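Long-range contacts in alpha,alpha-trehalose-phosphate synthase (UDP-forming) (Burkholderia multivorans, PDB 5UOF), which belongs to glycosyltransferase family 20 and has the GT-B architecture of two Rossmann-like domains: residues Ile136-Tyr141 / Ile159-His164; His142-Ala147 / Val183-Ala188; Gly250-Val255 / Lys349-Leu354; Leu267-Asp272 / Val304-Pro309. All coordinates share one frame; numbering follows the deposited sequence. Where two conformers were deposited one is given.

Contact 1 (Ile136-Tyr141 / Ile159-His164); sequences IWVHDY and IGFFLH
His-139 and His-164 meet rim to rim. ND1 of His-139 and NE2 of His-164 share a hydrogen bond of 3.0 Å. Each nitrogen lies in the plane of the other ring, and the two planes are turned 50° apart. In His-139, CG is anti to the carbonyl carbon (chi1 -73°), and NE2 sits over the centre of the Trp-137 ring. Within the second segment, CD2 of Phe-162 lies over one face of His-164, offset toward the rim. Asp-140 OD1 accepts the backbone N of His-164 at 2.9 Å, from above the carboxylate plane. Beneath these rings run the parallel strands 136-139 and 159-162, the two ends of a beta-alpha-beta unit. Their bonds include Val-138 N to Gly-160 O and Phe-162 N to Val-138 O. With CG anti to the backbone N (chi1 -177°), the Phe-161 ring comes beside Val-138, whose CG1 touches Phe-161 CD1 at 4.1 Å. Asp-140 O lies at the edge of the Phe-161 ring, 3.2 Å from Phe-161 CE1. Phe-457 stacks on Trp-137, and Trp-453 meets Phe-162 edge-to-face. Each histidine also has an aromatic neighbour, Trp-137 or Phe-162, and one of the two bonded nitrogens must carry the proton between them.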
loop_
_atom_site.group_PDB
_atom_site.type_symbol
_atom_site.label_atom_id
_atom_site.label_comp_id
_atom_site.label_asym_id
_atom_site.label_seq_id
_atom_site.Cartn_x
_atom_site.Cartn_y
_atom_site.Cartn_z
ATOM N N ILE A 136 -31.097 4.657 -10.069
ATOM C CA ILE A 136 -30.509 3.412 -9.584
ATOM C C ILE A 136 -29.305 3.745 -8.716
ATOM O O ILE A 136 -28.419 4.492 -9.145
ATOM C CB ILE A 136 -30.111 2.493 -10.748
ATOM C CG1 ILE A 136 -31.318 2.314 -11.688
ATOM C CG2 ILE A 136 -29.635 1.147 -10.228
ATOM C CD1 ILE A 136 -31.006 1.457 -12.900
ATOM N N TRP A 137 -29.262 3.162 -7.514
ATOM C CA TRP A 137 -28.201 3.415 -6.534
ATOM C C TRP A 137 -27.597 2.083 -6.098
ATOM O O TRP A 137 -28.230 1.327 -5.351
ATOM C CB TRP A 137 -28.754 4.181 -5.337
ATOM C CG TRP A 137 -27.687 4.719 -4.412
ATOM C CD1 TRP A 137 -26.335 4.592 -4.549
ATOM C CD2 TRP A 137 -27.907 5.468 -3.218
ATOM N NE1 TRP A 137 -25.693 5.222 -3.509
ATOM C CE2 TRP A 137 -26.638 5.771 -2.679
ATOM C CE3 TRP A 137 -29.056 5.921 -2.552
ATOM C CZ2 TRP A 137 -26.486 6.497 -1.504
ATOM C CZ3 TRP A 137 -28.895 6.646 -1.372
ATOM C CH2 TRP A 137 -27.622 6.925 -0.870
ATOM N N VAL A 138 -26.362 1.809 -6.551
ATOM C CA VAL A 138 -25.645 0.557 -6.306
ATOM C C VAL A 138 -24.663 0.746 -5.157
ATOM O O VAL A 138 -23.927 1.742 -5.113
ATOM C CB VAL A 138 -24.907 0.103 -7.580
ATOM C CG1 VAL A 138 -24.177 -1.221 -7.342
ATOM C CG2 VAL A 138 -25.887 -0.001 -8.752
ATOM N N HIS A 139 -24.602 -0.230 -4.249
ATOM C CA HIS A 139 -23.802 -0.107 -3.034
ATOM C C HIS A 139 -22.668 -1.115 -2.976
ATOM O O HIS A 139 -22.902 -2.327 -2.974
ATOM C CB HIS A 139 -24.686 -0.231 -1.797
ATOM C CG HIS A 139 -25.528 0.977 -1.590
ATOM N ND1 HIS A 139 -25.134 2.018 -0.774
ATOM C CD2 HIS A 139 -26.684 1.364 -2.175
ATOM C CE1 HIS A 139 -26.042 2.976 -0.831
ATOM N NE2 HIS A 139 -26.988 2.606 -1.678
ATOM N N ASP A 140 -21.443 -0.585 -2.937
ATOM C CA ASP A 140 -20.227 -1.229 -2.447
ATOM C C ASP A 140 -19.568 -2.206 -3.417
ATOM O O ASP A 140 -20.077 -2.486 -4.508
ATOM C CB ASP A 140 -20.486 -1.928 -1.113
ATOM C CG ASP A 140 -19.314 -1.771 -0.145
ATOM O OD1 ASP A 140 -18.369 -1.004 -0.470
ATOM O OD2 ASP A 140 -19.317 -2.415 0.926
ATOM N N TYR A 141 -18.417 -2.731 -2.988
ATOM C CA TYR A 141 -17.432 -3.285 -3.908
ATOM C C TYR A 141 -17.854 -4.612 -4.541
ATOM O O TYR A 141 -17.319 -4.957 -5.602
ATOM C CB TYR A 141 -16.087 -3.431 -3.175
ATOM C CG TYR A 141 -16.115 -4.385 -2.003
ATOM C CD1 TYR A 141 -16.594 -3.982 -0.755
ATOM C CD2 TYR A 141 -15.683 -5.698 -2.149
ATOM C CE1 TYR A 141 -16.636 -4.867 0.304
ATOM C CE2 TYR A 141 -15.713 -6.585 -1.096
ATOM C CZ TYR A 141 -16.192 -6.165 0.128
ATOM O OH TYR A 141 -16.228 -7.060 1.173
ATOM N N ILE A 159 -27.427 6.185 -12.926
ATOM C CA ILE A 159 -26.951 5.151 -12.018
ATOM C C ILE A 159 -25.848 5.747 -11.167
ATOM O O ILE A 159 -24.918 6.356 -11.698
ATOM C CB ILE A 159 -26.416 3.907 -12.753
ATOM C CG1 ILE A 159 -27.368 3.475 -13.874
ATOM C CG2 ILE A 159 -26.232 2.768 -11.763
ATOM C CD1 ILE A 159 -26.833 2.295 -14.696
ATOM N N GLY A 160 -25.945 5.559 -9.858
ATOM C CA GLY A 160 -24.914 6.004 -8.941
ATOM C C GLY A 160 -24.293 4.832 -8.209
ATOM O O GLY A 160 -24.935 3.804 -7.986
ATOM N N PHE A 161 -23.032 5.004 -7.821
ATOM C CA PHE A 161 -22.299 4.011 -7.050
ATOM C C PHE A 161 -21.821 4.677 -5.777
ATOM O O PHE A 161 -21.391 5.832 -5.808
ATOM C CB PHE A 161 -21.080 3.472 -7.846
ATOM C CG PHE A 161 -20.302 2.388 -7.133
ATOM C CD1 PHE A 161 -20.859 1.128 -6.927
ATOM C CD2 PHE A 161 -18.994 2.615 -6.707
ATOM C CE1 PHE A 161 -20.138 0.126 -6.283
ATOM C CE2 PHE A 161 -18.268 1.612 -6.063
ATOM C CZ PHE A 161 -18.838 0.373 -5.850
ATOM N N PHE A 162 -21.914 3.968 -4.652
ATOM C CA PHE A 162 -21.257 4.422 -3.430
ATOM C C PHE A 162 -20.362 3.314 -2.901
ATOM O O PHE A 162 -20.829 2.202 -2.631
ATOM C CB PHE A 162 -22.245 4.863 -2.346
ATOM C CG PHE A 162 -21.546 5.481 -1.162
ATOM C CD1 PHE A 162 -21.093 6.784 -1.239
ATOM C CD2 PHE A 162 -21.255 4.736 -0.018
ATOM C CE1 PHE A 162 -20.391 7.355 -0.185
ATOM C CE2 PHE A 162 -20.576 5.311 1.047
ATOM C CZ PHE A 162 -20.140 6.621 0.963
ATOM N N LEU A 163 -19.077 3.625 -2.753
ATOM C CA LEU A 163 -18.099 2.703 -2.195
ATOM C C LEU A 163 -18.011 2.916 -0.688
ATOM O O LEU A 163 -17.666 4.010 -0.231
ATOM C CB LEU A 163 -16.735 2.930 -2.844
ATOM C CG LEU A 163 -15.673 1.891 -2.487
ATOM C CD1 LEU A 163 -16.045 0.525 -3.119
ATOM C CD2 LEU A 163 -14.309 2.381 -2.982
ATOM N N HIS A 164 -18.325 1.876 0.086
ATOM C CA HIS A 164 -18.304 2.004 1.538
ATOM C C HIS A 164 -16.920 1.786 2.142
ATOM O O HIS A 164 -16.676 2.215 3.275
ATOM C CB HIS A 164 -19.290 1.023 2.168
ATOM C CG HIS A 164 -20.718 1.311 1.832
ATOM N ND1 HIS A 164 -21.639 1.696 2.784
ATOM C CD2 HIS A 164 -21.380 1.289 0.652
ATOM C CE1 HIS A 164 -22.809 1.894 2.202
ATOM N NE2 HIS A 164 -22.683 1.643 0.911
#

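Contact 2 (His142-Ala147 / Val183-Ala188); sequences HLLPFA and VKFMCA
Leu-144 reaches across to the C-terminal end of helix 179-186. Its CB leads to CG, which is anti to the backbone N (chi1 -167°) and lies 3.8 Å from Met-186 CG. From there the branches divide. CD1 meets Met-186 SD at 3.9 Å. CD2 touches both neighbours, 3.6 Å from Phe-185 CB and 3.8 Å from Met-186 CG. Leu-144 and Phe-185 cross at about a right angle, with CD2 near the plane of the ring. Pro-145, the N-cap residue of helix 146-152, covers a face of the same ring. Its CB makes a CH-pi contact, 4.1 Å from the Phe-185 ring centroid. Two residues after the proline, Ala-147 CB meets Ala-188 CB at 3.9 Å. One water donates to both Leu-144 O and Phe-185 O, at 2.8 Å each. Tyr-189 OH also bonds to Leu-144 O. The start of one helix is thus joined to the end of the other by apolar side chains, while the water satisfies two carbonyls inside this buried seam.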
loop_
_atom_site.group_PDB
_atom_site.type_symbol
_atom_site.label_atom_id
_atom_site.label_comp_id
_atom_site.label_asym_id
_atom_site.label_seq_id
_atom_site.Cartn_x
_atom_site.Cartn_y
_atom_site.Cartn_z
ATOM N N HIS A 142 -18.765 -5.373 -3.920
ATOM C CA HIS A 142 -19.209 -6.618 -4.547
ATOM C C HIS A 142 -19.954 -6.356 -5.841
ATOM O O HIS A 142 -20.069 -7.263 -6.677
ATOM C CB HIS A 142 -20.137 -7.418 -3.620
ATOM C CG HIS A 142 -19.503 -7.875 -2.338
ATOM N ND1 HIS A 142 -18.602 -8.918 -2.282
ATOM C CD2 HIS A 142 -19.675 -7.460 -1.062
ATOM C CE1 HIS A 142 -18.231 -9.113 -1.029
ATOM N NE2 HIS A 142 -18.867 -8.240 -0.269
ATOM N N LEU A 143 -20.487 -5.142 -6.007
ATOM C CA LEU A 143 -21.342 -4.795 -7.139
ATOM C C LEU A 143 -20.711 -3.723 -8.013
ATOM O O LEU A 143 -21.408 -3.056 -8.774
ATOM C CB LEU A 143 -22.709 -4.324 -6.640
ATOM C CG LEU A 143 -23.587 -5.381 -5.986
ATOM C CD1 LEU A 143 -24.691 -4.736 -5.148
ATOM C CD2 LEU A 143 -24.157 -6.292 -7.060
ATOM N N LEU A 144 -19.406 -3.513 -7.887
ATOM C CA LEU A 144 -18.737 -2.510 -8.713
ATOM C C LEU A 144 -19.039 -2.618 -10.211
ATOM O O LEU A 144 -19.328 -1.580 -10.830
ATOM C CB LEU A 144 -17.237 -2.578 -8.399
ATOM C CG LEU A 144 -16.389 -1.427 -8.911
ATOM C CD1 LEU A 144 -15.253 -1.209 -7.952
ATOM C CD2 LEU A 144 -15.871 -1.772 -10.297
ATOM N N PRO A 145 -19.018 -3.792 -10.853
ATOM C CA PRO A 145 -19.296 -3.850 -12.296
ATOM C C PRO A 145 -20.768 -3.721 -12.669
ATOM O O PRO A 145 -21.106 -3.882 -13.848
ATOM C CB PRO A 145 -18.768 -5.241 -12.702
ATOM C CG PRO A 145 -18.022 -5.775 -11.520
ATOM C CD PRO A 145 -18.631 -5.113 -10.329
ATOM N N PHE A 146 -21.652 -3.412 -11.720
ATOM C CA PHE A 146 -23.088 -3.555 -11.970
ATOM C C PHE A 146 -23.585 -2.563 -13.023
ATOM O O PHE A 146 -24.357 -2.938 -13.915
ATOM C CB PHE A 146 -23.855 -3.391 -10.656
ATOM C CG PHE A 146 -25.277 -3.902 -10.709
ATOM C CD1 PHE A 146 -25.557 -5.250 -10.517
ATOM C CD2 PHE A 146 -26.331 -3.027 -10.912
ATOM C CE1 PHE A 146 -26.866 -5.718 -10.544
ATOM C CE2 PHE A 146 -27.636 -3.486 -10.935
ATOM C CZ PHE A 146 -27.903 -4.831 -10.749
ATOM N N ALA A 147 -23.185 -1.286 -12.926
ATOM C CA ALA A 147 -23.606 -0.307 -13.929
ATOM C C ALA A 147 -23.120 -0.680 -15.317
ATOM O O ALA A 147 -23.860 -0.535 -16.294
ATOM C CB ALA A 147 -23.104 1.090 -13.588
ATOM N N VAL A 183 -11.686 0.363 -13.142
ATOM C CA VAL A 183 -11.911 1.800 -13.226
ATOM C C VAL A 183 -12.834 2.128 -14.399
ATOM O O VAL A 183 -13.698 3.008 -14.293
ATOM C CB VAL A 183 -10.564 2.544 -13.297
ATOM C CG1 VAL A 183 -10.773 3.983 -13.710
ATOM C CG2 VAL A 183 -9.847 2.474 -11.936
ATOM N N LYS A 184 -12.701 1.401 -15.517
ATOM C CA LYS A 184 -13.683 1.537 -16.593
ATOM C C LYS A 184 -15.100 1.249 -16.095
ATOM O O LYS A 184 -16.040 1.985 -16.417
ATOM C CB LYS A 184 -13.334 0.614 -17.761
ATOM C CG LYS A 184 -14.327 0.722 -18.926
ATOM C CD LYS A 184 -13.979 -0.237 -20.074
ATOM C CE LYS A 184 -14.109 -1.684 -19.633
ATOM N NZ LYS A 184 -13.880 -2.646 -20.749
ATOM N N PHE A 185 -15.273 0.178 -15.312
ATOM C CA PHE A 185 -16.583 -0.119 -14.732
ATOM C C PHE A 185 -17.096 1.045 -13.897
ATOM O O PHE A 185 -18.285 1.401 -13.961
ATOM C CB PHE A 185 -16.507 -1.368 -13.860
ATOM C CG PHE A 185 -16.205 -2.629 -14.617
ATOM C CD1 PHE A 185 -16.462 -2.732 -15.975
ATOM C CD2 PHE A 185 -15.692 -3.728 -13.947
ATOM C CE1 PHE A 185 -16.192 -3.906 -16.659
ATOM C CE2 PHE A 185 -15.414 -4.903 -14.625
ATOM C CZ PHE A 185 -15.665 -4.992 -15.979
ATOM N N MET A 186 -16.214 1.649 -13.107
ATOM C CA MET A 186 -16.616 2.749 -12.244
ATOM C C MET A 186 -17.040 3.957 -13.052
ATOM O O MET A 186 -17.891 4.731 -12.602
ATOM C CB MET A 186 -15.472 3.093 -11.297
ATOM C CG MET A 186 -15.217 1.948 -10.342
ATOM S SD MET A 186 -13.851 2.179 -9.213
ATOM C CE MET A 186 -14.487 3.509 -8.173
ATOM N N CYS A 187 -16.487 4.127 -14.246
ATOM C CA CYS A 187 -16.922 5.221 -15.105
ATOM C C CYS A 187 -18.231 4.933 -15.831
ATOM O O CYS A 187 -18.709 5.810 -16.549
ATOM C CB CYS A 187 -15.832 5.563 -16.122
ATOM S SG CYS A 187 -14.352 6.207 -15.322
ATOM N N ALA A 188 -18.819 3.748 -15.668
ATOM C CA ALA A 188 -20.154 3.508 -16.212
ATOM C C ALA A 188 -21.248 4.179 -15.390
ATOM O O ALA A 188 -22.361 4.364 -15.898
ATOM C CB ALA A 188 -20.418 2.003 -16.306
HETATM O O HOH W 1 -20.039 -0.721 -13.375
#

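Contact 3 (Gly250-Val255 / Lys349-Leu354); sequences GARKPV and KYERNL. With EDO (1,2-ethanediol), chain O.
The N-terminal ends of helices 253-262 and 352-361 come together here, through Leu-354 set against Pro-254 and Val-255. Leu-354 makes the largest share of the contact. In the conformer described, one of two deposited, its CG is anti to the backbone N (chi1 -157°), and both methyls are used. Leu-354 CD1 reaches Val-255 CG2 at 3.6 Å, and the two side chains run alongside one another in opposite senses. Leu-354 CD2 lies 3.7 Å from Pro-254 CB and 3.8 Å from Pro-254 CG. Proline and leucine cross there at about a right angle. Arg-252 CB adds a looser touch, 4.0 Å from CD1 of Leu-354.

Both helices start beside this apolar patch. Arg-252 is the N-cap residue of one and Glu-351 that of the other. The two helices belong to the C-terminal Rossmann-like domain of the GT-B fold. Helix 253-262 leads into strand 266-271 of its parallel sheet, and Val-255 also packs on Ala-357, Phe-358 and Met-361 further along helix 352-361.

On the solvent side, Arg-252 NH1 stands 4.2 Å from Glu-351 OE2, near the guanidinium plane but too far for a salt bridge. Tyr-249 serves both residues. Its OH bonds Glu-351 OE1, and its ring makes a cation-pi contact with Arg-252. A 1,2-ethanediol molecule, probably from the crystallisation liquor, donates from O1 to Lys-349 O at 2.9 Å. Its C1 lies 3.9 Å from Tyr-350 CE1.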
loop_
_atom_site.group_PDB
_atom_site.type_symbol
_atom_site.label_atom_id
_atom_site.label_comp_id
_atom_site.label_asym_id
_atom_site.label_seq_id
_atom_site.Cartn_x
_atom_site.Cartn_y
_atom_site.Cartn_z
ATOM N N GLY A 250 -30.094 2.176 29.827
ATOM C CA GLY A 250 -29.162 2.305 30.932
ATOM C C GLY A 250 -29.478 1.438 32.135
ATOM O O GLY A 250 -28.603 1.233 32.982
ATOM N N ALA A 251 -30.704 0.925 32.230
ATOM C CA ALA A 251 -31.112 0.117 33.369
ATOM C C ALA A 251 -31.191 -1.369 33.047
ATOM O O ALA A 251 -31.578 -2.155 33.918
ATOM C CB ALA A 251 -32.464 0.605 33.902
ATOM N N ARG A 252 -30.857 -1.771 31.820
ATOM C CA ARG A 252 -30.938 -3.176 31.438
ATOM C C ARG A 252 -29.974 -4.018 32.264
ATOM O O ARG A 252 -28.887 -3.569 32.628
ATOM C CB ARG A 252 -30.618 -3.336 29.953
ATOM C CG ARG A 252 -31.674 -2.738 29.054
ATOM C CD ARG A 252 -33.020 -3.380 29.302
ATOM N NE ARG A 252 -33.989 -2.910 28.324
ATOM C CZ ARG A 252 -34.212 -3.502 27.157
ATOM N NH1 ARG A 252 -33.543 -4.602 26.825
ATOM N NH2 ARG A 252 -35.105 -2.993 26.325
ATOM N N LYS A 253 -30.378 -5.260 32.548
ATOM C CA LYS A 253 -29.569 -6.142 33.392
ATOM C C LYS A 253 -28.109 -6.254 32.953
ATOM O O LYS A 253 -27.227 -6.129 33.817
ATOM C CB LYS A 253 -30.235 -7.526 33.464
ATOM N N PRO A 254 -27.776 -6.453 31.671
ATOM C CA PRO A 254 -26.350 -6.568 31.307
ATOM C C PRO A 254 -25.547 -5.318 31.612
ATOM O O PRO A 254 -24.368 -5.420 31.981
ATOM C CB PRO A 254 -26.395 -6.859 29.799
ATOM C CG PRO A 254 -27.753 -7.399 29.554
ATOM C CD PRO A 254 -28.648 -6.668 30.500
ATOM N N VAL A 255 -26.157 -4.135 31.488
ATOM C CA VAL A 255 -25.482 -2.891 31.861
ATOM C C VAL A 255 -25.182 -2.883 33.355
ATOM O O VAL A 255 -24.058 -2.589 33.785
ATOM C CB VAL A 255 -26.342 -1.681 31.451
ATOM C CG1 VAL A 255 -25.678 -0.373 31.855
ATOM C CG2 VAL A 255 -26.637 -1.716 29.948
ATOM N N LYS A 349 -22.399 -11.477 20.152
ATOM C CA LYS A 349 -23.268 -10.471 19.559
ATOM C C LYS A 349 -24.155 -9.873 20.645
ATOM O O LYS A 349 -24.830 -10.606 21.374
ATOM C CB LYS A 349 -24.121 -11.090 18.449
ATOM C CG LYS A 349 -25.300 -10.238 17.987
ATOM C CD LYS A 349 -24.852 -9.033 17.172
ATOM C CE LYS A 349 -26.048 -8.224 16.672
ATOM N NZ LYS A 349 -26.928 -9.002 15.743
ATOM N N TYR A 350 -24.154 -8.542 20.756
ATOM C CA TYR A 350 -25.028 -7.835 21.691
ATOM C C TYR A 350 -25.989 -6.932 20.932
ATOM O O TYR A 350 -25.631 -6.382 19.888
ATOM C CB TYR A 350 -24.213 -6.986 22.689
ATOM C CG TYR A 350 -23.331 -7.847 23.550
ATOM C CD1 TYR A 350 -23.832 -8.452 24.695
ATOM C CD2 TYR A 350 -22.005 -8.086 23.202
ATOM C CE1 TYR A 350 -23.042 -9.257 25.479
ATOM C CE2 TYR A 350 -21.204 -8.895 23.978
ATOM C CZ TYR A 350 -21.728 -9.475 25.114
ATOM O OH TYR A 350 -20.949 -10.299 25.886
ATOM N N GLU A 351 -27.209 -6.789 21.461
ATOM C CA GLU A 351 -28.153 -5.799 20.952
ATOM C C GLU A 351 -27.478 -4.449 20.765
ATOM O O GLU A 351 -26.688 -4.013 21.604
ATOM C CB GLU A 351 -29.319 -5.614 21.917
ATOM C CG GLU A 351 -30.403 -6.630 21.870
ATOM C CD GLU A 351 -31.543 -6.202 22.767
ATOM O OE1 GLU A 351 -32.136 -5.132 22.502
ATOM O OE2 GLU A 351 -31.808 -6.904 23.761
ATOM N N ARG A 352 -27.832 -3.775 19.672
ATOM C CA ARG A 352 -27.194 -2.509 19.341
ATOM C C ARG A 352 -27.365 -1.489 20.456
ATOM O O ARG A 352 -26.410 -0.800 20.823
ATOM C CB ARG A 352 -27.770 -1.972 18.034
ATOM C CG ARG A 352 -27.311 -0.578 17.670
ATOM C CD ARG A 352 -27.934 -0.184 16.342
ATOM N NE ARG A 352 -27.706 1.216 16.017
ATOM C CZ ARG A 352 -26.600 1.677 15.445
ATOM N NH1 ARG A 352 -25.613 0.839 15.138
ATOM N NH2 ARG A 352 -26.484 2.971 15.179
ATOM N N ASN A 353 -28.570 -1.381 21.014
ATOM C CA ASN A 353 -28.792 -0.353 22.028
ATOM C C ASN A 353 -28.057 -0.670 23.321
ATOM O O ASN A 353 -27.703 0.249 24.072
ATOM C CB ASN A 353 -30.282 -0.173 22.281
ATOM C CG ASN A 353 -30.965 0.568 21.161
ATOM O OD1 ASN A 353 -30.325 0.954 20.180
ATOM N ND2 ASN A 353 -32.267 0.776 21.294
ATOM N N LEU A 354 -27.832 -1.957 23.602
ATOM C CA LEU A 354 -26.981 -2.331 24.727
ATOM C C LEU A 354 -25.553 -1.837 24.524
ATOM O O LEU A 354 -24.933 -1.308 25.455
ATOM C CB LEU A 354 -27.011 -3.850 24.912
ATOM C CG LEU A 354 -26.653 -4.428 26.278
ATOM C CD1 LEU A 354 -27.652 -3.965 27.332
ATOM C CD2 LEU A 354 -26.596 -5.946 26.217
HETATM C C1 EDO O . -24.999 -12.367 24.050
HETATM O O1 EDO O . -24.486 -13.083 22.924
HETATM C C2 EDO O . -24.720 -13.206 25.285
HETATM O O2 EDO O . -25.861 -13.160 26.142
#

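Contact 4 (Leu267-Asp272 / Val304-Pro309); sequences LVMSVD and VQIAPP
Leu-267 CD1 touches Val-304 CG2 at 3.5 Å, near the start of strand 266-271 and midway along its parallel neighbour 301-306. With helix 280-293 these strands form a beta-alpha-beta unit in the C-terminal Rossmann-like sheet. Val-268 O accepts the backbone N of Val-304. Met-269 is bent at chi2 and chi3. Its SD lies 3.8 Å from Val-304 CB, and its CE meets Ile-306 CD1 at 3.7 Å. Ser-270 exchanges backbone bonds with Val-304 and Ile-306. Its OG, anti to its own N (chi1 -177°), donates to Gln-305 OE1 at 2.7 Å and also bonds Tyr-366 O. Val-271 CG2 lies alongside Ile-306 CB. Asp-272 then closes the pairing, its N bonded to Ile-306 O. Arg-283 forms a salt bridge with OD2 of Asp-272. The other oxygen, OD1, accepts Gln-305 NE2 on its anti side at 3.1 Å. That same NE2 also donates to Ile-306 O, at 3.1 Å, from 55° above the carbonyl plane.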
loop_
_atom_site.group_PDB
_atom_site.type_symbol
_atom_site.label_atom_id
_atom_site.label_comp_id
_atom_site.label_asym_id
_atom_site.label_seq_id
_atom_site.Cartn_x
_atom_site.Cartn_y
_atom_site.Cartn_z
ATOM N N LEU A 267 -13.360 1.948 32.257
ATOM C CA LEU A 267 -13.734 1.019 31.204
ATOM C C LEU A 267 -13.305 1.584 29.860
ATOM O O LEU A 267 -13.679 2.712 29.509
ATOM C CB LEU A 267 -15.245 0.760 31.218
ATOM C CG LEU A 267 -15.836 0.009 30.019
ATOM C CD1 LEU A 267 -15.276 -1.402 29.931
ATOM C CD2 LEU A 267 -17.363 -0.029 30.110
ATOM N N VAL A 268 -12.509 0.804 29.123
ATOM C CA VAL A 268 -12.174 1.079 27.726
ATOM C C VAL A 268 -12.997 0.124 26.870
ATOM O O VAL A 268 -12.950 -1.095 27.077
ATOM C CB VAL A 268 -10.668 0.896 27.463
ATOM C CG1 VAL A 268 -10.321 1.235 26.010
ATOM C CG2 VAL A 268 -9.860 1.759 28.419
ATOM N N MET A 269 -13.768 0.663 25.925
ATOM C CA MET A 269 -14.623 -0.146 25.059
ATOM C C MET A 269 -14.029 -0.202 23.663
ATOM O O MET A 269 -13.514 0.802 23.158
ATOM C CB MET A 269 -16.047 0.423 24.962
ATOM C CG MET A 269 -16.946 0.130 26.146
ATOM S SD MET A 269 -17.340 -1.615 26.372
ATOM C CE MET A 269 -18.114 -1.983 24.809
ATOM N N SER A 270 -14.142 -1.371 23.038
ATOM C CA SER A 270 -13.639 -1.619 21.692
ATOM C C SER A 270 -14.569 -2.654 21.066
ATOM O O SER A 270 -14.887 -3.663 21.703
ATOM C CB SER A 270 -12.183 -2.112 21.753
ATOM O OG SER A 270 -11.612 -2.312 20.472
ATOM N N VAL A 271 -15.044 -2.392 19.845
ATOM C CA VAL A 271 -16.019 -3.262 19.188
ATOM C C VAL A 271 -15.603 -3.384 17.728
ATOM O O VAL A 271 -15.574 -2.378 17.010
ATOM C CB VAL A 271 -17.462 -2.729 19.281
ATOM C CG1 VAL A 271 -18.416 -3.688 18.615
ATOM C CG2 VAL A 271 -17.890 -2.515 20.738
ATOM N N ASP A 272 -15.247 -4.596 17.302
ATOM C CA ASP A 272 -14.737 -4.815 15.948
ATOM C C ASP A 272 -15.120 -6.196 15.456
ATOM O O ASP A 272 -14.983 -7.173 16.188
ATOM C CB ASP A 272 -13.201 -4.741 15.880
ATOM C CG ASP A 272 -12.633 -3.435 16.383
ATOM O OD1 ASP A 272 -12.666 -3.185 17.612
ATOM O OD2 ASP A 272 -12.094 -2.675 15.549
ATOM N N VAL A 304 -12.662 -3.934 27.440
ATOM C CA VAL A 304 -13.667 -4.859 26.934
ATOM C C VAL A 304 -13.599 -4.801 25.415
ATOM O O VAL A 304 -13.875 -3.756 24.818
ATOM C CB VAL A 304 -15.073 -4.507 27.446
ATOM C CG1 VAL A 304 -16.136 -5.333 26.714
ATOM C CG2 VAL A 304 -15.170 -4.785 28.927
ATOM N N GLN A 305 -13.205 -5.912 24.796
ATOM C CA GLN A 305 -13.194 -6.059 23.341
ATOM C C GLN A 305 -14.337 -6.982 22.950
ATOM O O GLN A 305 -14.340 -8.163 23.314
ATOM C CB GLN A 305 -11.863 -6.622 22.843
ATOM C CG GLN A 305 -11.866 -6.929 21.338
ATOM C CD GLN A 305 -11.836 -5.675 20.501
ATOM O OE1 GLN A 305 -10.915 -4.871 20.625
ATOM N NE2 GLN A 305 -12.847 -5.493 19.646
ATOM N N ILE A 306 -15.306 -6.442 22.217
ATOM C CA ILE A 306 -16.415 -7.217 21.691
ATOM C C ILE A 306 -16.140 -7.451 20.217
ATOM O O ILE A 306 -15.742 -6.526 19.500
ATOM C CB ILE A 306 -17.755 -6.494 21.909
ATOM C CG1 ILE A 306 -18.053 -6.424 23.412
ATOM C CG2 ILE A 306 -18.895 -7.200 21.152
ATOM C CD1 ILE A 306 -19.142 -5.435 23.772
ATOM N N ALA A 307 -16.313 -8.692 19.778
ATOM C CA ALA A 307 -16.107 -9.072 18.381
ATOM C C ALA A 307 -17.317 -9.888 17.955
ATOM O O ALA A 307 -17.391 -11.095 18.243
ATOM C CB ALA A 307 -14.812 -9.854 18.190
ATOM N N PRO A 308 -18.298 -9.262 17.318
ATOM C CA PRO A 308 -19.454 -10.002 16.827
ATOM C C PRO A 308 -19.000 -11.089 15.872
ATOM O O PRO A 308 -18.270 -10.805 14.914
ATOM C CB PRO A 308 -20.283 -8.929 16.101
ATOM C CG PRO A 308 -19.786 -7.615 16.648
ATOM C CD PRO A 308 -18.348 -7.830 16.979
ATOM N N PRO A 309 -19.362 -12.343 16.125
ATOM C CA PRO A 309 -18.869 -13.435 15.275
ATOM C C PRO A 309 -19.302 -13.262 13.823
ATOM O O PRO A 309 -20.425 -12.847 13.533
ATOM C CB PRO A 309 -19.498 -14.683 15.902
ATOM C CG PRO A 309 -19.768 -14.291 17.328
ATOM C CD PRO A 309 -20.158 -12.844 17.260
#

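Overall arrangement
The four contacts fall into two pairs, on opposite sides of the chain's centre, as expected for a two-domain GT-B protein. Contacts 1 and 2 have centres 9 Å apart and touch directly. Val-138 CG1 packs on Leu-143 CB at 3.5 Å, and helix 146-152 is the crossover between the strands of contact 1. Contacts 3 and 4 lie with centres 13 Å apart, contact 4 nested within the chain loop closed by contact 3. Tyr-350 CD2 meets Ile-306 CG2 at 3.8 Å. Contacts 1 and 4 stay about 14 Å apart at their nearest atoms. The sodium ion, held by Arg-360, Ser-362 and Gln-385, is about 8 Å from the Leu-267 side chain.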